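Local coordinates for 3-deoxy-manno-octulosonate cytidylyltransferase (Escherichia coli, PDB 1H7H), which catalyses the transfer of CMP from CTP to the eight-carbon sugar KDO, probably activating it for incorporation into the lipopolysaccharide of Gram-negative bacteria, at residues A3-P8 with I91-Q96; R79-M84 with D181-Y186; K19-I24 with P53-A58. All coordinates share one frame; numbering follows the deposited sequence.

Contact 1 of 3, residues A3-P8 with I91-Q96. With CDP (cytidine-5'-diphosphate), chain C.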
loop_
_atom_site.group_PDB
_atom_site.type_symbol
_atom_site.label_atom_id
_atom_site.label_comp_id
_atom_site.label_asym_id
_atom_site.label_seq_id
_atom_site.Cartn_x
_atom_site.Cartn_y
_atom_site.Cartn_z
ATOM N N ALA A 3 12.605 27.076 -3.638
ATOM C CA ALA A 3 11.295 26.459 -3.716
ATOM C C ALA A 3 10.284 27.446 -4.251
ATOM O O ALA A 3 10.289 28.614 -3.871
ATOM C CB ALA A 3 10.865 25.985 -2.339
ATOM N N VAL A 4 9.421 26.979 -5.147
ATOM C CA VAL A 4 8.374 27.828 -5.702
ATOM C C VAL A 4 7.023 27.122 -5.590
ATOM O O VAL A 4 6.958 25.897 -5.518
ATOM C CB VAL A 4 8.629 28.203 -7.192
ATOM C CG1 VAL A 4 10.015 28.820 -7.359
ATOM C CG2 VAL A 4 8.458 26.995 -8.089
ATOM N N ILE A 5 5.951 27.905 -5.539
ATOM C CA ILE A 5 4.609 27.350 -5.460
ATOM C C ILE A 5 3.908 27.585 -6.788
ATOM O O ILE A 5 3.970 28.681 -7.344
ATOM C CB ILE A 5 3.779 27.991 -4.321
ATOM C CG1 ILE A 5 4.317 27.549 -2.963
ATOM C CG2 ILE A 5 2.307 27.617 -4.451
ATOM C CD1 ILE A 5 3.620 28.195 -1.796
ATOM N N VAL A 6 3.309 26.522 -7.321
ATOM C CA VAL A 6 2.575 26.576 -8.578
ATOM C C VAL A 6 1.129 26.202 -8.260
ATOM O O VAL A 6 0.869 25.194 -7.599
ATOM C CB VAL A 6 3.148 25.587 -9.627
ATOM C CG1 VAL A 6 2.363 25.668 -10.917
ATOM C CG2 VAL A 6 4.616 25.881 -9.891
ATOM N N ILE A 7 0.199 27.039 -8.703
ATOM C CA ILE A 7 -1.223 26.828 -8.471
ATOM C C ILE A 7 -1.929 26.595 -9.797
ATOM O O ILE A 7 -2.184 27.544 -10.539
ATOM C CB ILE A 7 -1.866 28.065 -7.805
ATOM C CG1 ILE A 7 -1.183 28.360 -6.470
ATOM C CG2 ILE A 7 -3.372 27.859 -7.616
ATOM C CD1 ILE A 7 -1.441 29.743 -5.968
ATOM N N PRO A 8 -2.190 25.324 -10.150
ATOM C CA PRO A 8 -2.876 25.009 -11.410
ATOM C C PRO A 8 -4.323 25.496 -11.297
ATOM O O PRO A 8 -5.018 25.164 -10.332
ATOM C CB PRO A 8 -2.822 23.477 -11.472
ATOM C CG PRO A 8 -1.650 23.113 -10.610
ATOM C CD PRO A 8 -1.739 24.093 -9.470
ATOM N N ILE A 91 12.643 22.649 -5.628
ATOM C CA ILE A 91 11.426 22.072 -5.054
ATOM C C ILE A 91 10.170 22.785 -5.568
ATOM O O ILE A 91 10.041 24.002 -5.432
ATOM C CB ILE A 91 11.448 22.186 -3.503
ATOM C CG1 ILE A 91 12.617 21.391 -2.927
ATOM C CG2 ILE A 91 10.143 21.696 -2.915
ATOM C CD1 ILE A 91 12.840 21.614 -1.457
ATOM N N TYR A 92 9.255 22.027 -6.166
ATOM C CA TYR A 92 7.999 22.584 -6.671
ATOM C C TYR A 92 6.839 22.122 -5.800
ATOM O O TYR A 92 6.689 20.929 -5.533
ATOM C CB TYR A 92 7.733 22.129 -8.106
ATOM C CG TYR A 92 8.753 22.618 -9.095
ATOM C CD1 TYR A 92 9.968 21.954 -9.256
ATOM C CD2 TYR A 92 8.520 23.767 -9.848
ATOM C CE1 TYR A 92 10.926 22.424 -10.142
ATOM C CE2 TYR A 92 9.467 24.245 -10.734
ATOM C CZ TYR A 92 10.668 23.572 -10.877
ATOM O OH TYR A 92 11.611 24.045 -11.751
ATOM N N ILE A 93 6.027 23.064 -5.342
ATOM C CA ILE A 93 4.878 22.724 -4.518
ATOM C C ILE A 93 3.622 22.939 -5.347
ATOM O O ILE A 93 3.438 23.997 -5.958
ATOM C CB ILE A 93 4.830 23.563 -3.220
ATOM C CG1 ILE A 93 6.043 23.234 -2.353
ATOM C CG2 ILE A 93 3.550 23.271 -2.442
ATOM C CD1 ILE A 93 6.166 24.093 -1.126
ATOM N N ASN A 94 2.789 21.908 -5.409
ATOM C CA ASN A 94 1.552 21.966 -6.167
ATOM C C ASN A 94 0.368 22.221 -5.243
ATOM O O ASN A 94 0.045 21.389 -4.397
ATOM C CB ASN A 94 1.345 20.654 -6.917
ATOM C CG ASN A 94 0.463 20.817 -8.130
ATOM O OD1 ASN A 94 0.629 21.757 -8.905
ATOM N ND2 ASN A 94 -0.475 19.900 -8.310
ATOM N N LEU A 95 -0.250 23.386 -5.381
ATOM C CA LEU A 95 -1.407 23.756 -4.577
ATOM C C LEU A 95 -2.655 23.749 -5.437
ATOM O O LEU A 95 -2.621 24.169 -6.591
ATOM C CB LEU A 95 -1.250 25.159 -4.007
ATOM C CG LEU A 95 -0.400 25.386 -2.771
ATOM C CD1 LEU A 95 -0.638 26.821 -2.304
ATOM C CD2 LEU A 95 -0.816 24.409 -1.689
ATOM N N GLN A 96 -3.764 23.313 -4.855
ATOM C CA GLN A 96 -5.037 23.267 -5.562
ATOM C C GLN A 96 -5.636 24.660 -5.684
ATOM O O GLN A 96 -5.683 25.413 -4.710
ATOM C CB GLN A 96 -6.003 22.348 -4.820
ATOM C CG GLN A 96 -5.458 20.945 -4.604
ATOM C CD GLN A 96 -5.256 20.200 -5.910
ATOM O OE1 GLN A 96 -6.123 19.437 -6.329
ATOM N NE2 GLN A 96 -4.118 20.432 -6.571
HETATM O O3B CDP C . -10.531 19.524 -12.988
HETATM P PB CDP C . -11.049 19.734 -11.479
HETATM O O1B CDP C . -10.457 20.993 -10.916
HETATM O O2B CDP C . -12.541 19.870 -11.498
HETATM O O3A CDP C . -10.650 18.440 -10.592
HETATM P PA CDP C . -9.677 18.717 -9.331
HETATM O O1A CDP C . -9.412 17.438 -8.601
HETATM O O2A CDP C . -10.291 19.701 -8.379
HETATM O "O5'" CDP C . -8.294 19.346 -9.862
HETATM C "C5'" CDP C . -7.164 19.550 -9.000
HETATM C "C4'" CDP C . -6.367 20.850 -9.379
HETATM O "O4'" CDP C . -5.572 20.666 -10.582
HETATM C "C3'" CDP C . -7.273 22.070 -9.670
HETATM O "O3'" CDP C . -6.574 23.274 -9.279
HETATM C "C2'" CDP C . -7.462 21.971 -11.191
HETATM O "O2'" CDP C . -7.871 23.196 -11.831
HETATM C "C1'" CDP C . -6.086 21.466 -11.707
HETATM N N1 CDP C . -6.206 20.747 -12.998
HETATM C C2 CDP C . -5.506 21.183 -14.093
HETATM O O2 CDP C . -4.762 22.158 -14.075
HETATM N N3 CDP C . -5.620 20.487 -15.362
HETATM C C4 CDP C . -6.366 19.453 -15.512
HETATM N N4 CDP C . -6.467 18.827 -16.664
HETATM C C5 CDP C . -7.118 18.991 -14.308
HETATM C C6 CDP C . -7.010 19.643 -13.125
#

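Contact 2 of 3, residues R79-M84 with D181-Y186. With CDP (cytidine-5'-diphosphate), chain C.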
loop_
_atom_site.group_PDB
_atom_site.type_symbol
_atom_site.label_atom_id
_atom_site.label_comp_id
_atom_site.label_asym_id
_atom_site.label_seq_id
_atom_site.Cartn_x
_atom_site.Cartn_y
_atom_site.Cartn_z
ATOM N N ARG A 79 0.659 19.546 -16.176
ATOM C CA ARG A 79 0.715 20.997 -16.300
ATOM C C ARG A 79 1.910 21.558 -15.535
ATOM O O ARG A 79 2.549 22.503 -15.982
ATOM C CB ARG A 79 -0.601 21.610 -15.805
ATOM C CG ARG A 79 -0.632 23.127 -15.708
ATOM C CD ARG A 79 -2.060 23.656 -15.516
ATOM N NE ARG A 79 -2.755 23.843 -16.791
ATOM C CZ ARG A 79 -3.547 22.942 -17.367
ATOM N NH1 ARG A 79 -3.768 21.773 -16.785
ATOM N NH2 ARG A 79 -4.081 23.189 -18.554
ATOM N N LEU A 80 2.229 20.941 -14.403
ATOM C CA LEU A 80 3.359 21.359 -13.574
ATOM C C LEU A 80 4.702 21.046 -14.263
ATOM O O LEU A 80 5.672 21.794 -14.109
ATOM C CB LEU A 80 3.289 20.671 -12.201
ATOM C CG LEU A 80 4.335 21.018 -11.139
ATOM C CD1 LEU A 80 4.105 22.416 -10.642
ATOM C CD2 LEU A 80 4.247 20.050 -9.977
ATOM N N VAL A 81 4.761 19.934 -15.000
ATOM C CA VAL A 81 5.972 19.532 -15.722
ATOM C C VAL A 81 6.344 20.591 -16.779
ATOM O O VAL A 81 7.525 20.900 -16.977
ATOM C CB VAL A 81 5.791 18.131 -16.392
ATOM C CG1 VAL A 81 6.947 17.814 -17.336
ATOM C CG2 VAL A 81 5.705 17.056 -15.326
ATOM N N GLU A 82 5.329 21.156 -17.431
ATOM C CA GLU A 82 5.545 22.185 -18.443
ATOM C C GLU A 82 6.056 23.479 -17.799
ATOM O O GLU A 82 6.904 24.163 -18.364
ATOM C CB GLU A 82 4.254 22.468 -19.212
ATOM C CG GLU A 82 4.456 23.435 -20.362
ATOM C CD GLU A 82 3.165 23.973 -20.946
ATOM O OE1 GLU A 82 2.092 23.379 -20.719
ATOM O OE2 GLU A 82 3.229 25.005 -21.643
ATOM N N VAL A 83 5.519 23.819 -16.630
ATOM C CA VAL A 83 5.932 25.017 -15.908
ATOM C C VAL A 83 7.376 24.859 -15.429
ATOM O O VAL A 83 8.151 25.816 -15.426
ATOM C CB VAL A 83 5.009 25.277 -14.689
ATOM C CG1 VAL A 83 5.543 26.427 -13.838
ATOM C CG2 VAL A 83 3.597 25.569 -15.168
ATOM N N MET A 84 7.724 23.635 -15.042
ATOM C CA MET A 84 9.058 23.290 -14.551
ATOM C C MET A 84 10.190 23.652 -15.528
ATOM O O MET A 84 11.267 24.071 -15.103
ATOM C CB MET A 84 9.088 21.793 -14.202
ATOM C CG MET A 84 10.414 21.236 -13.694
ATOM S SD MET A 84 11.467 20.601 -15.013
ATOM C CE MET A 84 10.355 19.453 -15.835
ATOM N N ASP A 181 14.144 16.731 -10.129
ATOM C CA ASP A 181 14.397 15.521 -10.917
ATOM C C ASP A 181 13.189 14.602 -11.119
ATOM O O ASP A 181 13.084 13.931 -12.146
ATOM C CB ASP A 181 15.595 14.737 -10.364
ATOM C CG ASP A 181 15.424 14.345 -8.912
ATOM O OD1 ASP A 181 16.166 14.878 -8.066
ATOM O OD2 ASP A 181 14.563 13.493 -8.612
ATOM N N VAL A 182 12.270 14.572 -10.156
ATOM C CA VAL A 182 11.075 13.742 -10.294
ATOM C C VAL A 182 10.226 14.245 -11.464
ATOM O O VAL A 182 9.747 13.456 -12.278
ATOM C CB VAL A 182 10.227 13.737 -9.001
ATOM C CG1 VAL A 182 8.969 12.902 -9.196
ATOM C CG2 VAL A 182 11.044 13.182 -7.842
ATOM N N LEU A 183 10.071 15.563 -11.560
ATOM C CA LEU A 183 9.298 16.176 -12.633
ATOM C C LEU A 183 9.967 16.030 -14.004
ATOM O O LEU A 183 9.282 15.941 -15.021
ATOM C CB LEU A 183 9.041 17.653 -12.317
ATOM C CG LEU A 183 8.116 17.896 -11.117
ATOM C CD1 LEU A 183 8.036 19.369 -10.812
ATOM C CD2 LEU A 183 6.727 17.339 -11.409
ATOM N N GLN A 184 11.298 16.005 -14.027
ATOM C CA GLN A 184 12.040 15.863 -15.280
ATOM C C GLN A 184 11.864 14.476 -15.879
ATOM O O GLN A 184 11.820 14.321 -17.099
ATOM C CB GLN A 184 13.531 16.140 -15.074
ATOM C CG GLN A 184 13.851 17.583 -14.751
ATOM C CD GLN A 184 15.334 17.834 -14.565
ATOM O OE1 GLN A 184 15.948 17.351 -13.615
ATOM N NE2 GLN A 184 15.913 18.614 -15.466
ATOM N N ASN A 185 11.752 13.473 -15.017
ATOM C CA ASN A 185 11.586 12.097 -15.466
ATOM C C ASN A 185 10.133 11.638 -15.505
ATOM O O ASN A 185 9.848 10.532 -15.957
ATOM C CB ASN A 185 12.378 11.152 -14.556
ATOM C CG ASN A 185 13.864 11.411 -14.601
ATOM O OD1 ASN A 185 14.452 11.516 -15.677
ATOM N ND2 ASN A 185 14.482 11.520 -13.431
ATOM N N TYR A 186 9.215 12.505 -15.092
ATOM C CA TYR A 186 7.804 12.151 -15.025
ATOM C C TYR A 186 7.099 11.687 -16.290
ATOM O O TYR A 186 6.395 10.682 -16.263
ATOM C CB TYR A 186 7.001 13.275 -14.374
ATOM C CG TYR A 186 5.579 12.886 -14.039
ATOM C CD1 TYR A 186 5.272 12.241 -12.833
ATOM C CD2 TYR A 186 4.541 13.142 -14.931
ATOM C CE1 TYR A 186 3.964 11.863 -12.534
ATOM C CE2 TYR A 186 3.234 12.767 -14.642
ATOM C CZ TYR A 186 2.953 12.129 -13.446
ATOM O OH TYR A 186 1.658 11.760 -13.179
HETATM O O3B CDP C . -10.531 19.524 -12.988
HETATM P PB CDP C . -11.049 19.734 -11.479
HETATM O O1B CDP C . -10.457 20.993 -10.916
HETATM O O2B CDP C . -12.541 19.870 -11.498
HETATM O O3A CDP C . -10.650 18.440 -10.592
HETATM P PA CDP C . -9.677 18.717 -9.331
HETATM O O1A CDP C . -9.412 17.438 -8.601
HETATM O O2A CDP C . -10.291 19.701 -8.379
HETATM O "O5'" CDP C . -8.294 19.346 -9.862
HETATM C "C5'" CDP C . -7.164 19.550 -9.000
HETATM C "C4'" CDP C . -6.367 20.850 -9.379
HETATM O "O4'" CDP C . -5.572 20.666 -10.582
HETATM C "C3'" CDP C . -7.273 22.070 -9.670
HETATM O "O3'" CDP C . -6.574 23.274 -9.279
HETATM C "C2'" CDP C . -7.462 21.971 -11.191
HETATM O "O2'" CDP C . -7.871 23.196 -11.831
HETATM C "C1'" CDP C . -6.086 21.466 -11.707
HETATM N N1 CDP C . -6.206 20.747 -12.998
HETATM C C2 CDP C . -5.506 21.183 -14.093
HETATM O O2 CDP C . -4.762 22.158 -14.075
HETATM N N3 CDP C . -5.620 20.487 -15.362
HETATM C C4 CDP C . -6.366 19.453 -15.512
HETATM N N4 CDP C . -6.467 18.827 -16.664
HETATM C C5 CDP C . -7.118 18.991 -14.308
HETATM C C6 CDP C . -7.010 19.643 -13.125
#

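Contact 3 of 3, residues K19-I24 with P53-A58. With CDP (cytidine-5'-diphosphate), chain C.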
loop_
_atom_site.group_PDB
_atom_site.type_symbol
_atom_site.label_atom_id
_atom_site.label_comp_id
_atom_site.label_asym_id
_atom_site.label_seq_id
_atom_site.Cartn_x
_atom_site.Cartn_y
_atom_site.Cartn_z
ATOM N N LYS A 19 -14.609 28.036 -11.972
ATOM C CA LYS A 19 -14.491 27.821 -10.539
ATOM C C LYS A 19 -13.510 28.761 -9.829
ATOM O O LYS A 19 -13.843 29.321 -8.787
ATOM C CB LYS A 19 -14.153 26.350 -10.263
ATOM C CG LYS A 19 -14.260 25.934 -8.807
ATOM C CD LYS A 19 -14.232 24.418 -8.646
ATOM C CE LYS A 19 -12.957 23.799 -9.197
ATOM N NZ LYS A 19 -12.933 22.322 -8.995
ATOM N N PRO A 20 -12.304 28.974 -10.394
ATOM C CA PRO A 20 -11.343 29.869 -9.734
ATOM C C PRO A 20 -11.754 31.343 -9.679
ATOM O O PRO A 20 -11.176 32.125 -8.926
ATOM C CB PRO A 20 -10.068 29.668 -10.558
ATOM C CG PRO A 20 -10.592 29.348 -11.918
ATOM C CD PRO A 20 -11.711 28.383 -11.608
ATOM N N LEU A 21 -12.771 31.710 -10.453
ATOM C CA LEU A 21 -13.233 33.095 -10.487
ATOM C C LEU A 21 -14.433 33.387 -9.578
ATOM O O LEU A 21 -14.867 34.537 -9.467
ATOM C CB LEU A 21 -13.530 33.520 -11.931
ATOM C CG LEU A 21 -12.437 33.228 -12.971
ATOM C CD1 LEU A 21 -12.812 33.841 -14.312
ATOM C CD2 LEU A 21 -11.093 33.763 -12.505
ATOM N N LEU A 22 -14.954 32.355 -8.921
ATOM C CA LEU A 22 -16.094 32.511 -8.017
ATOM C C LEU A 22 -15.740 33.460 -6.882
ATOM O O LEU A 22 -14.651 33.379 -6.306
ATOM C CB LEU A 22 -16.514 31.162 -7.433
ATOM C CG LEU A 22 -16.992 30.091 -8.414
ATOM C CD1 LEU A 22 -17.111 28.759 -7.686
ATOM C CD2 LEU A 22 -18.319 30.501 -9.048
ATOM N N ASP A 23 -16.676 34.343 -6.553
ATOM C CA ASP A 23 -16.469 35.324 -5.500
ATOM C C ASP A 23 -16.630 34.774 -4.086
ATOM O O ASP A 23 -17.587 34.068 -3.786
ATOM C CB ASP A 23 -17.420 36.511 -5.689
ATOM C CG ASP A 23 -17.107 37.660 -4.749
ATOM O OD1 ASP A 23 -17.627 37.679 -3.611
ATOM O OD2 ASP A 23 -16.324 38.545 -5.150
ATOM N N ILE A 24 -15.674 35.107 -3.230
ATOM C CA ILE A 24 -15.699 34.713 -1.827
ATOM C C ILE A 24 -15.264 35.973 -1.088
ATOM O O ILE A 24 -14.121 36.417 -1.225
ATOM C CB ILE A 24 -14.717 33.549 -1.511
ATOM C CG1 ILE A 24 -15.103 32.292 -2.294
ATOM C CG2 ILE A 24 -14.725 33.246 -0.016
ATOM C CD1 ILE A 24 -14.172 31.126 -2.067
ATOM N N PRO A 53 -7.344 32.287 -20.854
ATOM C CA PRO A 53 -6.988 33.710 -20.772
ATOM C C PRO A 53 -7.812 34.535 -19.776
ATOM O O PRO A 53 -7.349 35.567 -19.291
ATOM C CB PRO A 53 -7.184 34.192 -22.211
ATOM C CG PRO A 53 -8.246 33.268 -22.738
ATOM C CD PRO A 53 -7.783 31.941 -22.216
ATOM N N ARG A 54 -9.032 34.091 -19.485
ATOM C CA ARG A 54 -9.891 34.792 -18.532
ATOM C C ARG A 54 -9.327 34.637 -17.121
ATOM O O ARG A 54 -9.486 35.522 -16.278
ATOM C CB ARG A 54 -11.324 34.250 -18.590
ATOM C CG ARG A 54 -12.030 34.529 -19.904
ATOM C CD ARG A 54 -13.349 33.784 -20.003
ATOM N NE ARG A 54 -13.162 32.346 -20.185
ATOM C CZ ARG A 54 -14.154 31.467 -20.306
ATOM N NH1 ARG A 54 -15.418 31.870 -20.263
ATOM N NH2 ARG A 54 -13.883 30.179 -20.470
ATOM N N VAL A 55 -8.680 33.501 -16.871
ATOM C CA VAL A 55 -8.068 33.236 -15.576
ATOM C C VAL A 55 -6.745 33.996 -15.509
ATOM O O VAL A 55 -6.399 34.569 -14.469
ATOM C CB VAL A 55 -7.827 31.720 -15.351
ATOM C CG1 VAL A 55 -7.144 31.482 -14.012
ATOM C CG2 VAL A 55 -9.145 30.969 -15.399
ATOM N N GLU A 56 -6.023 34.020 -16.630
ATOM C CA GLU A 56 -4.750 34.726 -16.713
ATOM C C GLU A 56 -4.977 36.216 -16.494
ATOM O O GLU A 56 -4.169 36.884 -15.855
ATOM C CB GLU A 56 -4.101 34.512 -18.073
ATOM C CG GLU A 56 -2.799 35.285 -18.254
ATOM C CD GLU A 56 -2.321 35.299 -19.691
ATOM O OE1 GLU A 56 -3.178 35.366 -20.602
ATOM O OE2 GLU A 56 -1.090 35.247 -19.910
ATOM N N GLN A 57 -6.080 36.731 -17.034
ATOM C CA GLN A 57 -6.418 38.143 -16.881
ATOM C C GLN A 57 -6.824 38.487 -15.460
ATOM O O GLN A 57 -6.426 39.528 -14.935
ATOM C CB GLN A 57 -7.519 38.560 -17.860
ATOM C CG GLN A 57 -6.975 39.060 -19.195
ATOM C CD GLN A 57 -5.904 40.133 -19.018
ATOM O OE1 GLN A 57 -6.158 41.199 -18.441
ATOM N NE2 GLN A 57 -4.693 39.847 -19.498
ATOM N N ALA A 58 -7.605 37.606 -14.842
ATOM C CA ALA A 58 -8.063 37.802 -13.472
ATOM C C ALA A 58 -6.880 37.802 -12.509
ATOM O O ALA A 58 -6.854 38.567 -11.544
ATOM C CB ALA A 58 -9.046 36.710 -13.090
HETATM O O3B CDP C . -10.531 19.524 -12.988
HETATM P PB CDP C . -11.049 19.734 -11.479
HETATM O O1B CDP C . -10.457 20.993 -10.916
HETATM O O2B CDP C . -12.541 19.870 -11.498
HETATM O O3A CDP C . -10.650 18.440 -10.592
HETATM P PA CDP C . -9.677 18.717 -9.331
HETATM O O1A CDP C . -9.412 17.438 -8.601
HETATM O O2A CDP C . -10.291 19.701 -8.379
HETATM O "O5'" CDP C . -8.294 19.346 -9.862
HETATM C "C5'" CDP C . -7.164 19.550 -9.000
HETATM C "C4'" CDP C . -6.367 20.850 -9.379
HETATM O "O4'" CDP C . -5.572 20.666 -10.582
HETATM C "C3'" CDP C . -7.273 22.070 -9.670
HETATM O "O3'" CDP C . -6.574 23.274 -9.279
HETATM C "C2'" CDP C . -7.462 21.971 -11.191
HETATM O "O2'" CDP C . -7.871 23.196 -11.831
HETATM C "C1'" CDP C . -6.086 21.466 -11.707
HETATM N N1 CDP C . -6.206 20.747 -12.998
HETATM C C2 CDP C . -5.506 21.183 -14.093
HETATM O O2 CDP C . -4.762 22.158 -14.075
HETATM N N3 CDP C . -5.620 20.487 -15.362
HETATM C C4 CDP C . -6.366 19.453 -15.512
HETATM N N4 CDP C . -6.467 18.827 -16.664
HETATM C C5 CDP C . -7.118 18.991 -14.308
HETATM C C6 CDP C . -7.010 19.643 -13.125
#

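Contact 1 of 3, residues A3-P8 with I91-Q96
V4 and Y92 pair across two parallel neighbouring strands, 3-8 and 91-94. The backbone ladder runs V4 N to I91 O, I93 N to V4 O, V6 N to I93 O and finally L95 N to V6 O. V6 N to I93 O is the straightest of these, 2.9 Å long with 179° at the hydrogen.

On one face of the sheet V4 CG2 lies 3.7 Å from Y92 CD2, the two side chains pointing the same way, while V6 CG2 comes to the edge of the same ring. The phenol OH reaches back to V87 O.

L95, just past the strand, packs against I5 and I7. Its CB lies on I7 CG1 at 4.0 Å. With chi1 at -80°, CG lies anti to the carbonyl carbon and heads for I5; L95 CG sits 3.9 Å from I5 CG2 and the tip CD1 3.7 Å from that same methyl. A37 of helix 29-38 also touches this side chain.

Beyond the last rung the P8 ring crosses N94, and P8 CG lies 3.2 Å from N94 OD1. That buried amide oxygen has no polar partner in the model. P8 O then accepts a 2.7 Å hydrogen bond from the ribose O3' of CDP. Parallel central strands, with the C-terminal end of strand 3-8 at the nucleotide, are consistent with the Rossmann-like nucleotide-binding part of a GT-A-clan cytidylyltransferase.

Contact 2 of 3, residues R79-M84 with D181-Y186
L183 packs among L80, V81 and M84 where the two helices cross. The short axes of 79-84 and 181-185 approach to 9.5 Å at a crossing angle of -110°, and no hydrogen bond joins the two segments.

The apolar contacts come first. L183 presents both methyls to L80 CD2, with L183 CD1 at 3.9 Å, and the two leucines meet at about a right angle. The V81 and L183 side chains run past each other in opposite directions, V81 CG2 4.1 Å from L183 CD2; the same valine methyl also borders Y186 CB and the ring carbon CD2. Y92 of strand 91-94 also touches L183.

Methionine contacts make a second group. M84 has CG anti to its own nitrogen (chi1 179°) and then bends at both later torsions, so that M84 CE folds back to 3.8 Å from L183 O while M84 SD lies 3.9 Å from Q184 CG, near the exposed border.

The polar groups find their partners outside the two segments. The phenol of Y186 bonds E201, and R79 reaches the nucleotide: R79 NH1 is 2.7 Å from CDP N3 and 2.9 Å from CDP O2, while R79 NE bonds T69 OG1. With an alanine here, N3 and O2 of the cytosine would probably both lose this guanidinium, and T69 OG1 its mate.

The N-terminal half of helix 76-86, through R79, thus borders the base pocket of a GT-A-type nucleotidyltransferase, while its flank packs on helix 180-185 in the layer over the central sheet.

Contact 3 of 3, residues K19-I24 with P53-A58
K19 NZ is the polar atom with most calls on it. It forms a salt bridge with D98 and a weak 3.4 Å hydrogen bond to CDP O1B, with CDP O2B only slightly farther off; D225 is a long, weak ionic neighbour. The chain leaves its backbone with CG anti to N (chi1 -169°) and kinks at chi3, carrying the ammonium to a place beside the negatively charged diphosphate.

The next two residues, P20 and L21, turn to helix 53-61 and meet it through apolar side chains, with no hydrogen bond across. L21 does most of the work. L21 CD2 touches A58 CB at 3.6 Å and lies more loosely, at 4.5 Å, from V55 CG2; the other methyl, L21 CD1, comes to 4.2 Å from R54 O. Beside it P20 meets V55 at about a right angle, the ring atom P20 CG 4.1 Å from V55 CG2. V55 turns that methyl toward the proline by keeping CG1 anti to its backbone N, chi1 178°.

Y11 lies against both L21 and V55, and its ring also takes a cation-pi contact from R54, whose guanidinium is salt-bridged to D52. So the loop before strand 23-24 touches helix 53-61, which backs onto strand 45-50 through V55, and also helix 29-38, where P20 meets I30.

Overall arrangement
The chain starts in strand 3-8, the first half of contact 1, and runs on through the loop at 19-24. Helix 53-61 soon comes back to that loop, so contact 3 closes first, wholly within the longer loop of contact 1. Helix 76-86 then opens contact 2 at 79-84 before strand 91-94 completes contact 1; contact 2 closes only at 181-186, so these two cross. They also touch, Y92 and L183 meeting where helices cover the sheet, whereas contact 3 stands apart, its centre about 18 Å from that of contact 1. All three have a residue at CDP: P8 at the ribose, R79 at the base, K19 at the diphosphate.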